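Local coordinates for protein hydrolase (PDB 6IAH) that is a magnesium-binding phosphatase of the haloacid dehalogenase superfamily that acts on diverse substrates, possibly including phosphoglycolate, at residues 18-22 and 44-48; 144-148 and 166-170; 180-186 and 209-214. All blocks are in the same frame, centred on the assembly; numbering follows the deposited sequence. Where two conformers were deposited one is given.

Interaction 1 of 3, residues 18-22 and 44-48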
loop_
_atom_site.group_PDB
_atom_site.type_symbol
_atom_site.label_atom_id
_atom_site.label_comp_id
_atom_site.label_asym_id
_atom_site.label_seq_id
_atom_site.Cartn_x
_atom_site.Cartn_y
_atom_site.Cartn_z
ATOM N N TYR A 18 6.856 4.273 -1.645
ATOM C CA TYR A 18 6.583 4.435 -0.218
ATOM C C TYR A 18 7.820 4.215 0.635
ATOM O O TYR A 18 8.006 4.900 1.641
ATOM C CB TYR A 18 5.535 3.458 0.250
ATOM C CG TYR A 18 4.208 3.452 -0.524
ATOM C CD1 TYR A 18 3.327 4.506 -0.480
ATOM C CD2 TYR A 18 3.794 2.279 -1.142
ATOM C CE1 TYR A 18 2.083 4.435 -1.130
ATOM C CE2 TYR A 18 2.576 2.195 -1.787
ATOM C CZ TYR A 18 1.715 3.243 -1.775
ATOM O OH TYR A 18 0.482 3.031 -2.397
ATOM N N ASP A 19 8.619 3.221 0.279
ATOM C CA ASP A 19 9.837 2.966 1.017
ATOM C C ASP A 19 10.791 4.150 0.970
ATOM O O ASP A 19 11.375 4.476 1.974
ATOM C CB ASP A 19 10.555 1.733 0.475
ATOM C CG ASP A 19 9.860 0.410 0.813
ATOM O OD1 ASP A 19 8.820 0.381 1.501
ATOM O OD2 ASP A 19 10.414 -0.619 0.408
ATOM N N GLU A 20 10.966 4.780 -0.188
ATOM C CA GLU A 20 11.845 5.947 -0.296
ATOM C C GLU A 20 11.210 7.171 0.389
ATOM O O GLU A 20 11.914 7.991 0.935
ATOM C CB GLU A 20 12.196 6.243 -1.758
ATOM C CG GLU A 20 13.175 7.395 -1.992
ATOM C CD GLU A 20 14.634 7.021 -1.780
ATOM O OE1 GLU A 20 14.931 5.840 -1.509
ATOM O OE2 GLU A 20 15.482 7.924 -1.864
ATOM N N ALA A 21 9.886 7.292 0.397
ATOM C CA ALA A 21 9.285 8.365 1.146
ATOM C C ALA A 21 9.511 8.225 2.661
ATOM O O ALA A 21 9.749 9.234 3.351
ATOM C CB ALA A 21 7.780 8.436 0.814
ATOM N N THR A 22 9.487 6.983 3.159
ATOM C CA THR A 22 9.747 6.690 4.546
ATOM C C THR A 22 11.214 7.056 4.868
ATOM O O THR A 22 11.525 7.782 5.826
ATOM C CB THR A 22 9.403 5.231 4.852
ATOM O OG1 THR A 22 7.979 5.002 4.590
ATOM C CG2 THR A 22 9.721 4.849 6.304
ATOM N N VAL A 44 13.324 -0.263 6.865
ATOM C CA VAL A 44 11.976 0.156 6.483
ATOM C C VAL A 44 11.080 -1.071 6.223
ATOM O O VAL A 44 9.941 -1.177 6.696
ATOM C CB VAL A 44 11.994 1.043 5.217
ATOM C CG1 VAL A 44 10.561 1.422 4.804
ATOM C CG2 VAL A 44 12.800 2.330 5.425
ATOM N N ARG A 45 11.583 -1.950 5.369
ATOM C CA ARG A 45 10.870 -3.172 5.000
ATOM C C ARG A 45 10.572 -4.052 6.172
ATOM O O ARG A 45 9.445 -4.496 6.352
ATOM C CB ARG A 45 11.699 -3.959 3.941
ATOM C CG ARG A 45 11.730 -3.248 2.613
ATOM C CD ARG A 45 12.335 -4.103 1.523
ATOM N NE ARG A 45 13.660 -4.643 1.888
ATOM C CZ ARG A 45 14.848 -4.238 1.407
ATOM N NH1 ARG A 45 14.981 -3.272 0.502
ATOM N NH2 ARG A 45 15.940 -4.832 1.832
ATOM N N GLU A 46 11.597 -4.356 6.946
ATOM C CA GLU A 46 11.456 -5.289 8.056
ATOM C C GLU A 46 10.563 -4.764 9.162
ATOM O O GLU A 46 9.805 -5.514 9.735
ATOM C CB GLU A 46 12.841 -5.611 8.615
ATOM C CG GLU A 46 12.909 -6.581 9.775
ATOM C CD GLU A 46 12.277 -7.936 9.480
ATOM O OE1 GLU A 46 12.060 -8.318 8.303
ATOM O OE2 GLU A 46 11.962 -8.602 10.470
ATOM N N LEU A 47 10.659 -3.470 9.445
ATOM C CA LEU A 47 9.913 -2.874 10.532
ATOM C C LEU A 47 8.438 -2.850 10.160
ATOM O O LEU A 47 7.589 -3.177 10.981
ATOM C CB LEU A 47 10.476 -1.477 10.838
ATOM C CG LEU A 47 9.855 -0.726 12.014
ATOM C CD1 LEU A 47 9.971 -1.584 13.256
ATOM C CD2 LEU A 47 10.515 0.626 12.268
ATOM N N ARG A 48 8.131 -2.522 8.907
ATOM C CA ARG A 48 6.767 -2.528 8.428
ATOM C C ARG A 48 6.206 -3.961 8.391
ATOM O O ARG A 48 5.082 -4.187 8.798
ATOM C CB ARG A 48 6.661 -1.881 7.035
ATOM C CG ARG A 48 5.240 -1.519 6.675
ATOM C CD ARG A 48 5.047 -1.250 5.188
ATOM N NE ARG A 48 5.593 0.025 4.775
ATOM C CZ ARG A 48 6.664 0.195 3.979
ATOM N NH1 ARG A 48 7.336 -0.821 3.552
ATOM N NH2 ARG A 48 7.058 1.411 3.596
HETATM O O HOH W 1 12.878 -1.163 -0.334
#
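Asp19 has the most surface covered in this contact, 71 Å², and its carboxylate makes the polar bonds across it. Asp19 OD1 accepts from both terminal nitrogens of Arg48, at 2.8 Å from NH1 and 2.9 Å from NH2, giving a salt bridge in which one oxygen sits at the guanidinium edge, near its plane. Water 1 donates to Asp19 OD2 (2.6 Å) and accepts from Arg45 NH1 (3.1 Å), so a second arginine is joined indirectly. Val44 is the closest backbone neighbour of Asp19 (6.5 Å between CA atoms). Val44 CG1 meets Thr22 CG2 at 3.8 Å, the apolar part, and also lies 3.9 Å from Asp19 OD1. Thr22 OG1 donates back to Tyr18 O (3.0 Å) within its own helix, leaving its methyl group to meet the valine. Arg48 also makes a salt bridge with Asp56, while Tyr18 OH bonds to the magnesium ligand Asp8. The two helix segments cross at 100° with axes 10.9 Å apart, a near-perpendicular, loosely packed crossing. Helix 17-32 and helix 41-50 belong to the helical cap that follows the first metal-binding strand, with helices 56-68 and 100-110 packing on Thr22.

Interaction 2 of 3, residues 144-148 and 166-170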
loop_
_atom_site.group_PDB
_atom_site.type_symbol
_atom_site.label_atom_id
_atom_site.label_comp_id
_atom_site.label_asym_id
_atom_site.label_seq_id
_atom_site.Cartn_x
_atom_site.Cartn_y
_atom_site.Cartn_z
ATOM N N PHE A 144 -16.864 -8.319 -18.455
ATOM C CA PHE A 144 -16.781 -8.588 -16.999
ATOM C C PHE A 144 -17.033 -7.285 -16.277
ATOM O O PHE A 144 -16.688 -6.206 -16.832
ATOM C CB PHE A 144 -15.368 -9.020 -16.645
ATOM C CG PHE A 144 -14.920 -10.284 -17.336
ATOM C CD1 PHE A 144 -15.250 -11.531 -16.797
ATOM C CD2 PHE A 144 -14.154 -10.222 -18.485
ATOM C CE1 PHE A 144 -14.832 -12.711 -17.425
ATOM C CE2 PHE A 144 -13.745 -11.389 -19.146
ATOM C CZ PHE A 144 -14.104 -12.631 -18.615
ATOM N N LYS A 145 -17.629 -7.357 -15.087
ATOM C CA LYS A 145 -17.640 -6.251 -14.138
ATOM C C LYS A 145 -16.286 -6.152 -13.457
ATOM O O LYS A 145 -15.753 -7.149 -12.954
ATOM C CB LYS A 145 -18.695 -6.457 -13.067
ATOM C CG LYS A 145 -20.120 -6.421 -13.598
ATOM C CD LYS A 145 -21.049 -5.783 -12.584
ATOM C CE LYS A 145 -20.736 -4.309 -12.370
ATOM N NZ LYS A 145 -21.709 -3.685 -11.437
ATOM N N LEU A 146 -15.723 -4.957 -13.460
ATOM C CA LEU A 146 -14.381 -4.742 -12.913
ATOM C C LEU A 146 -14.507 -3.877 -11.644
ATOM O O LEU A 146 -15.354 -2.977 -11.548
ATOM C CB LEU A 146 -13.467 -4.074 -13.916
ATOM C CG LEU A 146 -13.270 -4.699 -15.282
ATOM C CD1 LEU A 146 -12.259 -3.806 -16.029
ATOM C CD2 LEU A 146 -12.761 -6.122 -15.154
ATOM N N GLY A 147 -13.670 -4.185 -10.664
ATOM C CA GLY A 147 -13.620 -3.444 -9.452
ATOM C C GLY A 147 -12.300 -3.467 -8.791
ATOM O O GLY A 147 -11.401 -4.244 -9.207
ATOM N N VAL A 148 -12.124 -2.615 -7.783
ATOM C CA VAL A 148 -10.867 -2.705 -6.967
ATOM C C VAL A 148 -11.186 -2.665 -5.501
ATOM O O VAL A 148 -12.170 -2.033 -5.079
ATOM C CB VAL A 148 -9.776 -1.622 -7.291
ATOM C CG1 VAL A 148 -9.454 -1.544 -8.773
ATOM C CG2 VAL A 148 -10.084 -0.264 -6.698
ATOM N N PHE A 166 -6.709 4.257 -16.643
ATOM C CA PHE A 166 -8.046 3.659 -16.644
ATOM C C PHE A 166 -8.746 4.038 -15.379
ATOM O O PHE A 166 -8.138 4.065 -14.305
ATOM C CB PHE A 166 -7.949 2.133 -16.793
ATOM C CG PHE A 166 -9.293 1.437 -16.933
ATOM C CD1 PHE A 166 -9.856 1.234 -18.187
ATOM C CD2 PHE A 166 -9.934 0.917 -15.833
ATOM C CE1 PHE A 166 -11.072 0.583 -18.308
ATOM C CE2 PHE A 166 -11.156 0.246 -15.947
ATOM C CZ PHE A 166 -11.719 0.080 -17.185
ATOM N N LYS A 167 -10.032 4.334 -15.488
ATOM C CA LYS A 167 -10.837 4.776 -14.353
ATOM C C LYS A 167 -11.664 3.586 -13.791
ATOM O O LYS A 167 -12.256 2.842 -14.566
ATOM C CB LYS A 167 -11.770 5.913 -14.845
ATOM C CG LYS A 167 -12.235 6.889 -13.771
ATOM C CD LYS A 167 -12.142 8.334 -14.258
ATOM N N PHE A 168 -11.710 3.389 -12.491
ATOM C CA PHE A 168 -12.522 2.320 -11.910
ATOM C C PHE A 168 -13.746 2.918 -11.230
ATOM O O PHE A 168 -13.635 3.507 -10.156
ATOM C CB PHE A 168 -11.735 1.511 -10.889
ATOM C CG PHE A 168 -10.663 0.653 -11.502
ATOM C CD1 PHE A 168 -10.958 -0.629 -11.941
ATOM C CD2 PHE A 168 -9.406 1.147 -11.693
ATOM C CE1 PHE A 168 -9.986 -1.426 -12.504
ATOM C CE2 PHE A 168 -8.438 0.360 -12.252
ATOM C CZ PHE A 168 -8.714 -0.945 -12.648
ATOM N N GLU A 169 -14.910 2.643 -11.802
ATOM C CA GLU A 169 -16.170 3.097 -11.203
ATOM C C GLU A 169 -16.574 2.358 -9.956
ATOM O O GLU A 169 -17.267 2.913 -9.097
ATOM C CB GLU A 169 -17.268 3.055 -12.261
ATOM C CG GLU A 169 -16.938 4.034 -13.416
ATOM C CD GLU A 169 -16.448 5.442 -12.941
ATOM O OE1 GLU A 169 -17.130 6.113 -12.099
ATOM O OE2 GLU A 169 -15.356 5.877 -13.382
ATOM N N ASN A 170 -16.112 1.121 -9.810
ATOM C CA ASN A 170 -16.430 0.294 -8.649
ATOM C C ASN A 170 -15.141 0.132 -7.843
ATOM O O ASN A 170 -14.250 -0.603 -8.266
ATOM C CB ASN A 170 -16.920 -1.056 -9.144
ATOM C CG ASN A 170 -18.072 -0.949 -10.129
ATOM O OD1 ASN A 170 -19.004 -0.209 -9.907
ATOM N ND2 ASN A 170 -18.004 -1.715 -11.214
HETATM O O HOH W 2 -14.441 -0.478 -11.936
#
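Lys145 opens strand 145-149 with a peripheral contact, its CE 3.9 Å from Asn170 ND2. At Leu146 the chain engages more firmly. Its side chain reaches Phe166, CD1 to CZ 4.1 Å, while Leu146 O accepts from Asn170 ND2 at 3.0 Å (angle at hydrogen 162°) and from water 2 at 2.7 Å. That water in turn accepts from Asn170 N at 3.1 Å. Since Asn170 N stands 4.5 Å from Leu146 O, too far for a direct bond, the water bridges the place where a backbone bond of a parallel pair would lie, and the side-chain amide gives the same oxygen a direct partner. Gly147 is level with Asn170, their CA atoms 4.7 Å apart, and its CA makes a CA-H...O contact of 3.1 Å with Asn170 O. Val148 completes the pairing: its N donates to the same Asn170 O at 3.0 Å (148°). Its CG1 stands 3.6 Å from the centroid of the Phe168 ring, only 11° off the normal, a CH-pi contact over the face. Phe168 is also covered by Met157 of helix 154-164 and Phe5 of strand 2-5. The other edge of the strand bonds to Ile3 and Phe5, and pairing beyond Asn170 continues from Val148 to Val172. Strand 145-149, helix 154-164 and strand 171-172 thus form a beta-alpha-beta crossover, and residues 166-170 are its return into the parallel sheet, the arrangement of the Rossmann-like core of haloacid dehalogenase enzymes.

Interaction 3 of 3, residues 180-186 and 209-214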
loop_
_atom_site.group_PDB
_atom_site.type_symbol
_atom_site.label_atom_id
_atom_site.label_comp_id
_atom_site.label_asym_id
_atom_site.label_seq_id
_atom_site.Cartn_x
_atom_site.Cartn_y
_atom_site.Cartn_z
ATOM N N PRO A 180 -8.086 -7.421 5.813
ATOM C CA PRO A 180 -8.742 -8.527 5.150
ATOM C C PRO A 180 -10.177 -8.705 5.578
ATOM O O PRO A 180 -10.674 -9.820 5.561
ATOM C CB PRO A 180 -7.885 -9.704 5.552
ATOM C CG PRO A 180 -7.395 -9.382 6.939
ATOM C CD PRO A 180 -7.199 -7.896 6.925
ATOM N N ASP A 181 -10.817 -7.610 5.928
ATOM C CA ASP A 181 -12.251 -7.614 6.272
ATOM C C ASP A 181 -13.081 -7.988 5.036
ATOM O O ASP A 181 -13.137 -7.244 4.075
ATOM C CB ASP A 181 -12.649 -6.241 6.818
ATOM C CG ASP A 181 -14.130 -6.118 7.185
ATOM O OD1 ASP A 181 -14.863 -7.087 6.976
ATOM O OD2 ASP A 181 -14.568 -5.023 7.655
ATOM N N PRO A 182 -13.807 -9.115 5.099
ATOM C CA PRO A 182 -14.519 -9.562 3.942
ATOM C C PRO A 182 -15.686 -8.663 3.523
ATOM O O PRO A 182 -16.149 -8.781 2.397
ATOM C CB PRO A 182 -15.017 -10.956 4.356
ATOM C CG PRO A 182 -15.170 -10.875 5.835
ATOM C CD PRO A 182 -14.030 -10.012 6.255
ATOM N N ARG A 183 -16.127 -7.770 4.379
ATOM C CA ARG A 183 -17.202 -6.807 4.033
ATOM C C ARG A 183 -16.775 -5.871 2.884
ATOM O O ARG A 183 -17.609 -5.360 2.183
ATOM C CB ARG A 183 -17.558 -5.944 5.246
ATOM C CG ARG A 183 -18.126 -6.726 6.425
ATOM C CD ARG A 183 -18.096 -5.924 7.733
ATOM N NE ARG A 183 -18.524 -6.752 8.860
ATOM C CZ ARG A 183 -17.801 -7.701 9.461
ATOM N NH1 ARG A 183 -16.545 -7.968 9.072
ATOM N NH2 ARG A 183 -18.336 -8.399 10.482
ATOM N N ALA A 184 -15.465 -5.657 2.711
ATOM C CA ALA A 184 -14.914 -4.875 1.608
ATOM C C ALA A 184 -15.249 -5.469 0.233
ATOM O O ALA A 184 -15.544 -4.745 -0.722
ATOM C CB ALA A 184 -13.369 -4.745 1.755
ATOM N N LEU A 185 -15.237 -6.804 0.163
ATOM C CA LEU A 185 -15.501 -7.486 -1.060
ATOM C C LEU A 185 -17.017 -7.575 -1.219
ATOM O O LEU A 185 -17.550 -7.344 -2.320
ATOM C CB LEU A 185 -14.811 -8.868 -1.067
ATOM C CG LEU A 185 -14.872 -9.639 -2.407
ATOM C CD1 LEU A 185 -14.480 -8.869 -3.697
ATOM C CD2 LEU A 185 -14.022 -10.917 -2.234
ATOM N N TRP A 186 -17.725 -7.851 -0.140
ATOM C CA TRP A 186 -19.186 -7.908 -0.214
ATOM C C TRP A 186 -19.764 -6.593 -0.682
ATOM O O TRP A 186 -20.696 -6.561 -1.478
ATOM C CB TRP A 186 -19.776 -8.264 1.140
ATOM C CG TRP A 186 -21.243 -8.213 1.144
ATOM C CD1 TRP A 186 -22.021 -7.170 1.528
ATOM C CD2 TRP A 186 -22.123 -9.241 0.688
ATOM N NE1 TRP A 186 -23.353 -7.506 1.371
ATOM C CE2 TRP A 186 -23.434 -8.780 0.868
ATOM C CE3 TRP A 186 -21.924 -10.528 0.197
ATOM C CZ2 TRP A 186 -24.558 -9.567 0.553
ATOM C CZ3 TRP A 186 -23.041 -11.320 -0.107
ATOM C CH2 TRP A 186 -24.336 -10.836 0.071
ATOM N N ASN A 209 -11.493 -15.222 4.200
ATOM C CA ASN A 209 -12.547 -14.674 5.072
ATOM C C ASN A 209 -13.881 -14.513 4.390
ATOM O O ASN A 209 -14.963 -14.630 5.011
ATOM C CB ASN A 209 -12.140 -13.309 5.668
ATOM C CG ASN A 209 -11.017 -13.422 6.690
ATOM O OD1 ASN A 209 -10.824 -14.462 7.336
ATOM N ND2 ASN A 209 -10.245 -12.354 6.817
ATOM N N TYR A 210 -13.846 -14.160 3.114
ATOM C CA TYR A 210 -15.083 -13.985 2.360
ATOM C C TYR A 210 -15.811 -15.323 2.199
ATOM O O TYR A 210 -17.066 -15.437 2.349
ATOM C CB TYR A 210 -14.768 -13.358 0.956
ATOM C CG TYR A 210 -16.043 -13.040 0.193
ATOM C CD1 TYR A 210 -16.728 -11.853 0.399
ATOM C CD2 TYR A 210 -16.570 -13.969 -0.736
ATOM C CE1 TYR A 210 -17.918 -11.568 -0.283
ATOM C CE2 TYR A 210 -17.722 -13.700 -1.446
ATOM C CZ TYR A 210 -18.403 -12.500 -1.217
ATOM O OH TYR A 210 -19.567 -12.238 -1.897
ATOM N N ARG A 211 -15.018 -16.315 1.856
ATOM C CA ARG A 211 -15.500 -17.709 1.756
ATOM C C ARG A 211 -16.055 -18.164 3.092
ATOM O O ARG A 211 -17.090 -18.813 3.133
ATOM C CB ARG A 211 -14.390 -18.658 1.325
ATOM C CG ARG A 211 -14.051 -18.573 -0.148
ATOM C CD ARG A 211 -12.932 -19.518 -0.483
ATOM N NE ARG A 211 -12.202 -19.067 -1.659
ATOM C CZ ARG A 211 -10.885 -18.988 -1.770
ATOM N NH1 ARG A 211 -10.068 -19.317 -0.758
ATOM N NH2 ARG A 211 -10.367 -18.590 -2.930
ATOM N N GLY A 212 -15.396 -17.782 4.186
ATOM C CA GLY A 212 -15.899 -18.131 5.511
ATOM C C GLY A 212 -17.241 -17.491 5.840
ATOM O O GLY A 212 -18.113 -18.129 6.416
ATOM N N LYS A 213 -17.417 -16.241 5.447
ATOM C CA LYS A 213 -18.589 -15.448 5.861
ATOM C C LYS A 213 -19.720 -15.423 4.859
ATOM O O LYS A 213 -20.900 -15.466 5.243
ATOM C CB LYS A 213 -18.162 -14.003 6.163
ATOM C CG LYS A 213 -19.210 -13.188 6.915
ATOM C CD LYS A 213 -18.608 -11.884 7.392
ATOM C CE LYS A 213 -19.682 -10.911 7.837
ATOM N NZ LYS A 213 -20.113 -11.287 9.193
ATOM N N TYR A 214 -19.381 -15.321 3.576
ATOM C CA TYR A 214 -20.396 -15.016 2.577
ATOM C C TYR A 214 -20.624 -16.135 1.620
ATOM O O TYR A 214 -21.758 -16.525 1.434
ATOM C CB TYR A 214 -20.060 -13.729 1.845
ATOM C CG TYR A 214 -20.068 -12.511 2.730
ATOM C CD1 TYR A 214 -21.256 -11.952 3.170
ATOM C CD2 TYR A 214 -18.859 -11.874 3.078
ATOM C CE1 TYR A 214 -21.254 -10.827 3.955
ATOM C CE2 TYR A 214 -18.851 -10.760 3.861
ATOM C CZ TYR A 214 -20.033 -10.225 4.277
ATOM O OH TYR A 214 -19.944 -9.114 5.043
#
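Pro182 and Tyr210, whose CA atoms are 4.7 Å apart, form the middle of this apolar contact, with Pro182 CB 3.6 Å from Tyr210 CA. Leu185 covers one face of the Tyr210 ring: its CD2 is 4.1 Å from the centroid and 23° off the normal, a CH-pi geometry. Tyr210 also meets Phe217 edge-to-face, so the apolar patch runs on past these segments. One turn after Pro182 and Tyr210, Trp186 and Tyr214 form an offset stack, the centroids of the five-membered ring and the tyrosine ring 4.6 Å apart and the planes at 13°. Trp186 CB adds a CH-pi contact, 3.9 Å from the Tyr214 centroid, and the Tyr210 hydroxyl approaches the indole edge, OH to Trp186 CE3 3.6 Å. Pro182 CB also touches Tyr214, 3.9 Å from its CE2. At the polar edge, Asn209 ND2 donates at 2.9 Å and 169° to the O of Pro180, which follows a cis peptide bond. Arg183 NH2 and Lys213 NZ, like charges, come within 3.6 Å, with Lys213 CE over the guanidinium face. Arg183 NH1 is paired with Asp181 OD1 at 2.8 Å, and the same oxygen makes a capping bond in the turn leading into the helix, accepting from Arg183 N at 3.0 Å. Of the 524 Å² buried, most therefore comes from prolyl, leucyl and aromatic surface: packing joins helices 183-189 and 201-213, the single direct hydrogen bond fixes one end, and the Asp181 partner of Arg183 probably eases the repulsion from Lys213.

The contacts come in series along the chain and touch nowhere. Interaction 1 lies in the helical cap, its centre 29 Å from interaction 2 and 28 Å from interaction 3, on the opposite side of the chain's centre from both. Interactions 2 and 3, with centres 19 Å apart and nearest atoms about 6 Å apart, share the core built on the parallel sheet: in the first, the loop before edge strand 171-172 meets strand 145-149, the second joins the helices leading into and out of strand 194-198. Magnesium is held by Asp6, Asp8 and Asp199, and Tyr18 bonds to Asp8. The cap contact adjoins the metal site, whereas 166-170 and 180-186 help build the core that carries it.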